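Local coordinates for DNA translocase coupling protein (Clostridium perfringens, PDB 6O1W) that probably binds ATP and DNA as an FtsK/SpoIIIE-family P-loop ATPase, the coupling protein thought to drive transfer of plasmid DNA during conjugation, at residues 92-97 and 116-121; 153-158 and 352-357; 234-239 and 276-281. All blocks are in the same frame, centred on the assembly; numbering follows the deposited sequence.

Contact 1: residues 92-97 and 116-121; sequences AKIPKY and QTFSGN
The β-hairpin made by strands 111-116 and 121-125, at the edge of the large mixed sheet, turns around F118 and S119 and meets here the linker that arrives from the smaller, antiparallel sheet. T117 N donates to G120 O at 3.0 Å across the turn, while T117 OG1 bonds to Q337 O on the adjacent strand 334-340. The phenyl ring of F118 receives most of the apolar packing. I94 lays its CG2 over one face, 4.2 Å from the F118 ring centroid and 27° off the normal, a CH-pi contact. That methyl lies beside the backbone N of I94 and anti to its carbonyl carbon, because CG1 takes the crowded place between them (chi1 51°). CG2 also presses on the hairpin backbone, 3.4 Å from T117 C. A92 comes at the same ring obliquely, its CB 3.8 Å from F118 CE1, with A92 O in the ring plane at the edge. One step on, P95 crosses the extended Q116 side chain at about a right angle, its CG 3.6 Å from Q116 OE1. Two waters link the segments' polar groups: one molecule accepts from Q116 NE2 at 2.7 Å and donates to T117 O and K93 O. A second donates to F118 O at 3.1 Å and to the same K93 O at 2.7 Å, so that this carbonyl holds two waters.

Contact 2: residues 153-158 and 352-357; sequences LLKQGA and NKILKL
A Schellman motif closes helix 142-155, the helix that follows the P-loop, and the last helix of this construct, 351-356, packs against this closing turn at the protein surface. G157 is the C-prime residue, with a positive phi of 92° that turns the chain back: A158 N donates to L153 O at 2.9 Å and G157 N to L154 O at 3.2 Å. L153 O also accepts from Q156 N, so one carbonyl holds two backbone donors. From the other helix, I354 does most of the touching with its terminal methyl. Its CG1 stands beside the backbone N, and a second turn at chi2 (-52°) sends CD1 to the L154 backbone, 3.6 Å from L154 C and 3.8 Å from L154 CB. The L154 side chain also touches V178.

K155 starts off pointing away from the other helix, then doubles back through bends at chi2 and chi3, so that its aliphatic part crosses I354 obliquely with CD 3.7 Å from I354 CD1. The ammonium groups of K155 and K353 come within 5.3 Å, NZ to NZ; D102, which touches the K155 side chain and makes a long, weak ion pair with K353 NZ, probably eases their repulsion. Q156, turned away, bonds through its amide to G110 N and V111 O, tying the helix end to the start of strand 111-116. Just past helix 351-356, L357 reaches over the Schellman turn with one branch, its CD2 lying 3.6 Å from K155 O and 4.0 Å from G157 N.

Contact 3: residues 234-239 and 276-281; sequences DELAEL and IGVQRP
The carboxylate of E235 is the flat group that matters here, and both of its oxygens are occupied. OE1 accepts from Q279 N at 2.8 Å through its syn lone pair, a noticeably bent bond with 138° at the hydrogen. OE2 uses its anti lone pair for A237 N, also at 2.8 Å, a capping bond at the turn into helix 237-240. A water adds a third grip, donating to E235 OE2 at 2.7 Å and accepting from R280 N at 2.9 Å. Held this way, the carboxylate has little freedom to rotate; the side-chain amide of Q279 stands nearly perpendicular to it, the planes 78° apart. The E235 side chain sets out away from the facing segment, with CG anti to the backbone N, and the bend at chi2 brings its end back to Q279.

Beneath it the backbones meet directly. L236 N donates to G277 O at 2.8 Å, almost along the C=O axis (172°). G277 has no side chain to hold the chains apart, and D234 O comes to 3.6 Å from G277 CA in a CA-H...O contact. L236 CB rests against two methyls at once, V278 CG1 at 3.4 Å and I276 CG2 at 3.5 Å, both tighter than normal carbon contacts.

The hydrophobic strand 229-233 running into D234 and E235 fits a Walker B motif, and D234 makes a weak hydrogen bond to S143 of the predicted ATP site. Strands 229-233 and 272-278 are parallel neighbours, joined by backbone bonding of G277 with I233; strand 132-135, leading to the P-loop, flanks 272-278 on its other side, with V278 touching L133 and A135.

Overall arrangement
The crystallised piece holds the ATPase domain, with a small antiparallel sheet ahead of it in the chain. All three contacts lie around the ten-stranded mixed sheet, with centres about 26 to 28 Å apart and none touching another. Contact 1 comes first along the chain, at the sheet's outer hairpin where the linker arrives. Contact 3, which joins the ends of two central parallel strands beside the P-loop, lies on the opposite side of the chain's centre. Contact 2 brackets it in sequence, packing the last helix of the construct on the helix that follows the P-loop, so the end of the crystallised piece returns to the ATPase domain; its nearest atoms are about 10 Å from contact 3.

Contact 1: residues 92-97 and 116-121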
loop_
_atom_site.group_PDB
_atom_site.type_symbol
_atom_site.label_atom_id
_atom_site.label_comp_id
_atom_site.label_asym_id
_atom_site.label_seq_id
_atom_site.Cartn_x
_atom_site.Cartn_y
_atom_site.Cartn_z
ATOM N N ALA A 92 -19.778 -5.829 4.690
ATOM C CA ALA A 92 -18.378 -5.388 4.592
ATOM C C ALA A 92 -18.243 -4.530 3.328
ATOM O O ALA A 92 -17.747 -4.984 2.291
ATOM C CB ALA A 92 -17.434 -6.595 4.559
ATOM N N LYS A 93 -18.722 -3.281 3.429
ATOM C CA LYS A 93 -18.775 -2.348 2.321
ATOM C C LYS A 93 -17.596 -1.359 2.275
ATOM O O LYS A 93 -17.233 -0.749 3.285
ATOM C CB LYS A 93 -20.125 -1.618 2.311
ATOM C CG LYS A 93 -20.487 -0.987 0.967
ATOM C CD LYS A 93 -21.491 -1.828 0.161
ATOM C CE LYS A 93 -21.713 -1.263 -1.227
ATOM N NZ LYS A 93 -22.698 -2.054 -2.008
ATOM N N ILE A 94 -16.981 -1.256 1.096
ATOM C CA ILE A 94 -15.897 -0.327 0.765
ATOM C C ILE A 94 -16.115 0.069 -0.692
ATOM O O ILE A 94 -16.553 -0.781 -1.462
ATOM C CB ILE A 94 -14.426 -0.816 1.057
ATOM C CG1 ILE A 94 -14.110 -2.195 0.476
ATOM C CG2 ILE A 94 -14.107 -0.774 2.542
ATOM C CD1 ILE A 94 -12.707 -2.676 0.828
ATOM N N PRO A 95 -15.799 1.314 -1.113
ATOM C CA PRO A 95 -16.030 1.688 -2.512
ATOM C C PRO A 95 -15.181 0.921 -3.508
ATOM O O PRO A 95 -14.158 0.340 -3.143
ATOM C CB PRO A 95 -15.711 3.191 -2.535
ATOM C CG PRO A 95 -15.745 3.634 -1.118
ATOM C CD PRO A 95 -15.270 2.457 -0.342
ATOM N N LYS A 96 -15.611 0.918 -4.777
ATOM C CA LYS A 96 -14.880 0.253 -5.867
ATOM C C LYS A 96 -14.190 1.333 -6.722
ATOM O O LYS A 96 -13.453 1.030 -7.666
ATOM C CB LYS A 96 -15.827 -0.618 -6.713
ATOM C CG LYS A 96 -16.451 -1.771 -5.944
ATOM C CD LYS A 96 -17.063 -2.800 -6.900
ATOM C CE LYS A 96 -17.457 -4.072 -6.180
ATOM N NZ LYS A 96 -17.758 -5.179 -7.126
ATOM N N TYR A 97 -14.468 2.601 -6.377
ATOM C CA TYR A 97 -13.908 3.801 -6.973
ATOM C C TYR A 97 -14.029 4.907 -5.957
ATOM O O TYR A 97 -15.099 5.124 -5.394
ATOM C CB TYR A 97 -14.628 4.186 -8.274
ATOM C CG TYR A 97 -14.052 5.414 -8.945
ATOM C CD1 TYR A 97 -12.726 5.445 -9.376
ATOM C CD2 TYR A 97 -14.839 6.539 -9.177
ATOM C CE1 TYR A 97 -12.198 6.566 -10.008
ATOM C CE2 TYR A 97 -14.322 7.660 -9.818
ATOM C CZ TYR A 97 -12.999 7.673 -10.220
ATOM O OH TYR A 97 -12.496 8.778 -10.865
ATOM N N GLN A 116 -10.095 4.582 1.774
ATOM C CA GLN A 116 -11.193 4.145 2.639
ATOM C C GLN A 116 -11.204 2.690 2.992
ATOM O O GLN A 116 -11.135 1.855 2.099
ATOM C CB GLN A 116 -12.544 4.486 1.972
ATOM C CG GLN A 116 -13.680 4.633 2.976
ATOM C CD GLN A 116 -14.983 5.030 2.335
ATOM O OE1 GLN A 116 -15.068 5.966 1.545
ATOM N NE2 GLN A 116 -16.035 4.337 2.693
ATOM N N THR A 117 -11.403 2.392 4.293
ATOM C CA THR A 117 -11.551 1.035 4.811
ATOM C C THR A 117 -13.033 0.852 5.276
ATOM O O THR A 117 -13.873 1.682 4.929
ATOM C CB THR A 117 -10.441 0.674 5.835
ATOM O OG1 THR A 117 -10.440 -0.749 6.020
ATOM C CG2 THR A 117 -10.610 1.378 7.181
ATOM N N PHE A 118 -13.354 -0.244 5.987
ATOM C CA PHE A 118 -14.722 -0.571 6.440
ATOM C C PHE A 118 -15.309 0.457 7.407
ATOM O O PHE A 118 -16.450 0.871 7.221
ATOM C CB PHE A 118 -14.792 -1.993 7.032
ATOM C CG PHE A 118 -14.220 -3.031 6.096
ATOM C CD1 PHE A 118 -14.948 -3.477 5.001
ATOM C CD2 PHE A 118 -12.922 -3.501 6.263
ATOM C CE1 PHE A 118 -14.402 -4.409 4.104
ATOM C CE2 PHE A 118 -12.366 -4.410 5.350
ATOM C CZ PHE A 118 -13.116 -4.868 4.285
ATOM N N SER A 119 -14.523 0.867 8.421
ATOM C CA SER A 119 -14.893 1.869 9.412
ATOM C C SER A 119 -13.875 2.997 9.309
ATOM O O SER A 119 -12.780 2.890 9.874
ATOM C CB SER A 119 -14.862 1.276 10.821
ATOM O OG SER A 119 -15.729 0.164 10.960
ATOM N N GLY A 120 -14.215 4.028 8.540
ATOM C CA GLY A 120 -13.377 5.213 8.353
ATOM C C GLY A 120 -12.307 5.129 7.285
ATOM O O GLY A 120 -12.231 4.156 6.526
ATOM N N ASN A 121 -11.461 6.165 7.238
ATOM C CA ASN A 121 -10.369 6.288 6.283
ATOM C C ASN A 121 -9.046 5.833 6.870
ATOM O O ASN A 121 -8.881 5.784 8.096
ATOM C CB ASN A 121 -10.251 7.729 5.796
ATOM C CG ASN A 121 -11.423 8.173 4.960
ATOM O OD1 ASN A 121 -12.004 7.415 4.174
ATOM N ND2 ASN A 121 -11.793 9.422 5.108
HETATM O O HOH W 1 -16.459 1.814 3.691
HETATM O O HOH W 2 -18.559 -0.720 5.659
#

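Contact 2: residues 153-158 and 352-357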
loop_
_atom_site.group_PDB
_atom_site.type_symbol
_atom_site.label_atom_id
_atom_site.label_comp_id
_atom_site.label_asym_id
_atom_site.label_seq_id
_atom_site.Cartn_x
_atom_site.Cartn_y
_atom_site.Cartn_z
ATOM N N LEU A 153 1.496 16.290 1.210
ATOM C CA LEU A 153 2.673 16.866 1.849
ATOM C C LEU A 153 3.125 18.171 1.208
ATOM O O LEU A 153 3.539 19.071 1.936
ATOM C CB LEU A 153 3.815 15.857 1.938
ATOM C CG LEU A 153 3.469 14.642 2.792
ATOM C CD1 LEU A 153 4.547 13.579 2.679
ATOM C CD2 LEU A 153 3.158 15.059 4.252
ATOM N N LEU A 154 3.016 18.294 -0.129
ATOM C CA LEU A 154 3.349 19.549 -0.836
ATOM C C LEU A 154 2.383 20.664 -0.383
ATOM O O LEU A 154 2.793 21.816 -0.248
ATOM C CB LEU A 154 3.229 19.357 -2.369
ATOM C CG LEU A 154 4.352 18.571 -3.057
ATOM C CD1 LEU A 154 4.076 18.419 -4.515
ATOM C CD2 LEU A 154 5.723 19.244 -2.858
ATOM N N LYS A 155 1.109 20.299 -0.119
ATOM C CA LYS A 155 0.051 21.200 0.375
ATOM C C LYS A 155 0.283 21.572 1.827
ATOM O O LYS A 155 -0.263 22.563 2.268
ATOM C CB LYS A 155 -1.358 20.553 0.224
ATOM C CG LYS A 155 -1.903 20.543 -1.200
ATOM C CD LYS A 155 -2.467 21.903 -1.602
ATOM C CE LYS A 155 -3.916 22.090 -1.235
ATOM N NZ LYS A 155 -4.263 23.530 -1.158
ATOM N N GLN A 156 1.084 20.783 2.581
ATOM C CA GLN A 156 1.421 21.114 3.982
ATOM C C GLN A 156 2.753 21.824 4.055
ATOM O O GLN A 156 3.230 22.091 5.149
ATOM C CB GLN A 156 1.419 19.883 4.894
ATOM C CG GLN A 156 0.058 19.198 4.945
ATOM C CD GLN A 156 0.060 17.888 5.671
ATOM O OE1 GLN A 156 1.087 17.399 6.132
ATOM N NE2 GLN A 156 -1.108 17.300 5.807
ATOM N N GLY A 157 3.339 22.142 2.900
ATOM C CA GLY A 157 4.596 22.891 2.840
ATOM C C GLY A 157 5.877 22.078 2.787
ATOM O O GLY A 157 6.959 22.647 2.948
ATOM N N ALA A 158 5.796 20.754 2.556
ATOM C CA ALA A 158 7.027 19.937 2.497
ATOM C C ALA A 158 7.854 20.231 1.237
ATOM O O ALA A 158 7.308 20.731 0.239
ATOM C CB ALA A 158 6.681 18.452 2.521
ATOM N N ASN A 352 0.452 25.485 -9.317
ATOM C CA ASN A 352 0.285 26.883 -8.909
ATOM C C ASN A 352 -0.270 27.020 -7.490
ATOM O O ASN A 352 0.118 27.961 -6.808
ATOM C CB ASN A 352 -0.522 27.705 -9.930
ATOM C CG ASN A 352 -1.680 26.993 -10.606
ATOM O OD1 ASN A 352 -2.852 27.280 -10.329
ATOM N ND2 ASN A 352 -1.382 26.069 -11.534
ATOM N N LYS A 353 -1.085 26.062 -7.010
ATOM C CA LYS A 353 -1.556 26.075 -5.617
ATOM C C LYS A 353 -0.372 25.927 -4.626
ATOM O O LYS A 353 -0.358 26.600 -3.597
ATOM C CB LYS A 353 -2.605 24.992 -5.357
ATOM C CG LYS A 353 -3.972 25.282 -5.953
ATOM C CD LYS A 353 -4.889 24.062 -5.804
ATOM C CE LYS A 353 -6.343 24.429 -5.681
ATOM N NZ LYS A 353 -7.198 23.222 -5.573
ATOM N N ILE A 354 0.638 25.102 -4.971
ATOM C CA ILE A 354 1.839 24.874 -4.157
ATOM C C ILE A 354 2.781 26.069 -4.166
ATOM O O ILE A 354 3.359 26.406 -3.124
ATOM C CB ILE A 354 2.581 23.553 -4.561
ATOM C CG1 ILE A 354 1.647 22.332 -4.540
ATOM C CG2 ILE A 354 3.851 23.317 -3.727
ATOM C CD1 ILE A 354 0.839 22.118 -3.256
ATOM N N LEU A 355 3.002 26.661 -5.355
ATOM C CA LEU A 355 3.897 27.812 -5.513
ATOM C C LEU A 355 3.360 29.025 -4.757
ATOM O O LEU A 355 4.155 29.756 -4.168
ATOM C CB LEU A 355 4.156 28.122 -7.000
ATOM C CG LEU A 355 4.934 27.041 -7.793
ATOM C CD1 LEU A 355 4.903 27.322 -9.288
ATOM C CD2 LEU A 355 6.369 26.915 -7.313
ATOM N N LYS A 356 2.008 29.172 -4.686
ATOM C CA LYS A 356 1.317 30.225 -3.929
ATOM C C LYS A 356 1.621 30.135 -2.419
ATOM O O LYS A 356 1.627 31.169 -1.756
ATOM C CB LYS A 356 -0.196 30.226 -4.202
ATOM C CG LYS A 356 -0.601 30.816 -5.567
ATOM C CD LYS A 356 -0.566 32.351 -5.624
ATOM C CE LYS A 356 -0.969 32.890 -6.980
ATOM N NZ LYS A 356 -0.705 34.352 -7.101
ATOM N N LEU A 357 1.907 28.913 -1.885
ATOM C CA LEU A 357 2.369 28.682 -0.505
ATOM C C LEU A 357 3.833 29.178 -0.524
ATOM O O LEU A 357 4.762 28.380 -0.674
ATOM C CB LEU A 357 2.368 27.170 -0.165
ATOM C CG LEU A 357 1.167 26.546 0.531
ATOM C CD1 LEU A 357 0.250 25.877 -0.467
ATOM C CD2 LEU A 357 1.633 25.474 1.502
#

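Contact 3: residues 234-239 and 276-281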
loop_
_atom_site.group_PDB
_atom_site.type_symbol
_atom_site.label_atom_id
_atom_site.label_comp_id
_atom_site.label_asym_id
_atom_site.label_seq_id
_atom_site.Cartn_x
_atom_site.Cartn_y
_atom_site.Cartn_z
ATOM N N ASP A 234 10.071 6.169 -7.317
ATOM C CA ASP A 234 9.095 5.520 -8.199
ATOM C C ASP A 234 9.309 4.018 -8.288
ATOM O O ASP A 234 8.334 3.271 -8.282
ATOM C CB ASP A 234 9.126 6.134 -9.606
ATOM C CG ASP A 234 8.017 5.590 -10.501
ATOM O OD1 ASP A 234 6.834 5.988 -10.300
ATOM O OD2 ASP A 234 8.324 4.754 -11.383
ATOM N N GLU A 235 10.580 3.564 -8.342
ATOM C CA GLU A 235 10.831 2.138 -8.445
ATOM C C GLU A 235 12.077 1.784 -7.694
ATOM O O GLU A 235 13.177 2.186 -8.105
ATOM C CB GLU A 235 10.856 1.688 -9.936
ATOM C CG GLU A 235 11.179 0.209 -10.167
ATOM C CD GLU A 235 10.378 -0.749 -9.301
ATOM O OE1 GLU A 235 9.139 -0.837 -9.488
ATOM O OE2 GLU A 235 10.987 -1.376 -8.402
ATOM N N LEU A 236 11.916 1.035 -6.583
ATOM C CA LEU A 236 13.032 0.610 -5.729
ATOM C C LEU A 236 14.042 -0.273 -6.478
ATOM O O LEU A 236 15.234 -0.174 -6.187
ATOM C CB LEU A 236 12.536 -0.103 -4.456
ATOM C CG LEU A 236 13.544 -0.379 -3.309
ATOM C CD1 LEU A 236 14.249 0.874 -2.830
ATOM C CD2 LEU A 236 12.869 -1.059 -2.157
ATOM N N ALA A 237 13.584 -1.095 -7.455
ATOM C CA ALA A 237 14.479 -1.965 -8.247
ATOM C C ALA A 237 15.581 -1.178 -8.980
ATOM O O ALA A 237 16.679 -1.693 -9.119
ATOM C CB ALA A 237 13.687 -2.813 -9.233
ATOM N N GLU A 238 15.309 0.074 -9.395
ATOM C CA GLU A 238 16.297 0.956 -10.066
ATOM C C GLU A 238 17.501 1.315 -9.144
ATOM O O GLU A 238 18.590 1.630 -9.639
ATOM C CB GLU A 238 15.613 2.240 -10.569
ATOM C CG GLU A 238 14.694 1.994 -11.768
ATOM C CD GLU A 238 13.719 3.092 -12.165
ATOM O OE1 GLU A 238 13.727 4.181 -11.544
ATOM O OE2 GLU A 238 12.923 2.846 -13.099
ATOM N N LEU A 239 17.297 1.263 -7.812
ATOM C CA LEU A 239 18.348 1.546 -6.834
ATOM C C LEU A 239 18.906 0.251 -6.202
ATOM O O LEU A 239 20.063 0.238 -5.793
ATOM C CB LEU A 239 17.803 2.443 -5.698
ATOM C CG LEU A 239 17.377 3.891 -6.021
ATOM C CD1 LEU A 239 16.842 4.556 -4.797
ATOM C CD2 LEU A 239 18.548 4.733 -6.566
ATOM N N ILE A 276 8.312 4.757 -1.181
ATOM C CA ILE A 276 8.896 3.825 -2.145
ATOM C C ILE A 276 7.872 2.991 -2.906
ATOM O O ILE A 276 7.038 2.331 -2.297
ATOM C CB ILE A 276 9.915 2.893 -1.434
ATOM C CG1 ILE A 276 10.875 3.658 -0.503
ATOM C CG2 ILE A 276 10.685 2.042 -2.457
ATOM C CD1 ILE A 276 11.538 2.786 0.546
ATOM N N GLY A 277 8.012 2.958 -4.226
ATOM C CA GLY A 277 7.212 2.104 -5.091
ATOM C C GLY A 277 8.006 0.878 -5.508
ATOM O O GLY A 277 9.226 0.956 -5.727
ATOM N N VAL A 278 7.328 -0.277 -5.575
ATOM C CA VAL A 278 7.902 -1.553 -6.013
ATOM C C VAL A 278 6.909 -2.271 -6.937
ATOM O O VAL A 278 5.779 -2.564 -6.542
ATOM C CB VAL A 278 8.419 -2.481 -4.875
ATOM C CG1 VAL A 278 9.772 -2.044 -4.358
ATOM C CG2 VAL A 278 7.445 -2.560 -3.724
ATOM N N GLN A 279 7.328 -2.562 -8.155
ATOM C CA GLN A 279 6.443 -3.263 -9.085
ATOM C C GLN A 279 6.475 -4.809 -8.932
ATOM O O GLN A 279 5.435 -5.485 -9.061
ATOM C CB GLN A 279 6.774 -2.870 -10.521
ATOM C CG GLN A 279 5.703 -3.296 -11.501
ATOM C CD GLN A 279 6.244 -3.241 -12.886
ATOM O OE1 GLN A 279 6.653 -4.263 -13.452
ATOM N NE2 GLN A 279 6.283 -2.040 -13.444
ATOM N N ARG A 280 7.674 -5.344 -8.712
ATOM C CA ARG A 280 7.920 -6.769 -8.652
ATOM C C ARG A 280 8.667 -7.089 -7.355
ATOM O O ARG A 280 9.883 -6.889 -7.290
ATOM C CB ARG A 280 8.755 -7.175 -9.898
ATOM C CG ARG A 280 8.610 -8.633 -10.321
ATOM C CD ARG A 280 9.661 -9.055 -11.350
ATOM N NE ARG A 280 11.019 -8.717 -10.924
ATOM C CZ ARG A 280 11.766 -9.456 -10.111
ATOM N NH1 ARG A 280 11.321 -10.625 -9.667
ATOM N NH2 ARG A 280 12.979 -9.047 -9.762
ATOM N N PRO A 281 7.952 -7.517 -6.284
ATOM C CA PRO A 281 8.637 -7.836 -5.021
ATOM C C PRO A 281 9.630 -8.975 -5.237
ATOM O O PRO A 281 9.336 -9.932 -5.936
ATOM C CB PRO A 281 7.494 -8.244 -4.088
ATOM C CG PRO A 281 6.266 -7.647 -4.725
ATOM C CD PRO A 281 6.509 -7.786 -6.176
HETATM O O HOH W 3 10.247 -3.963 -8.814
#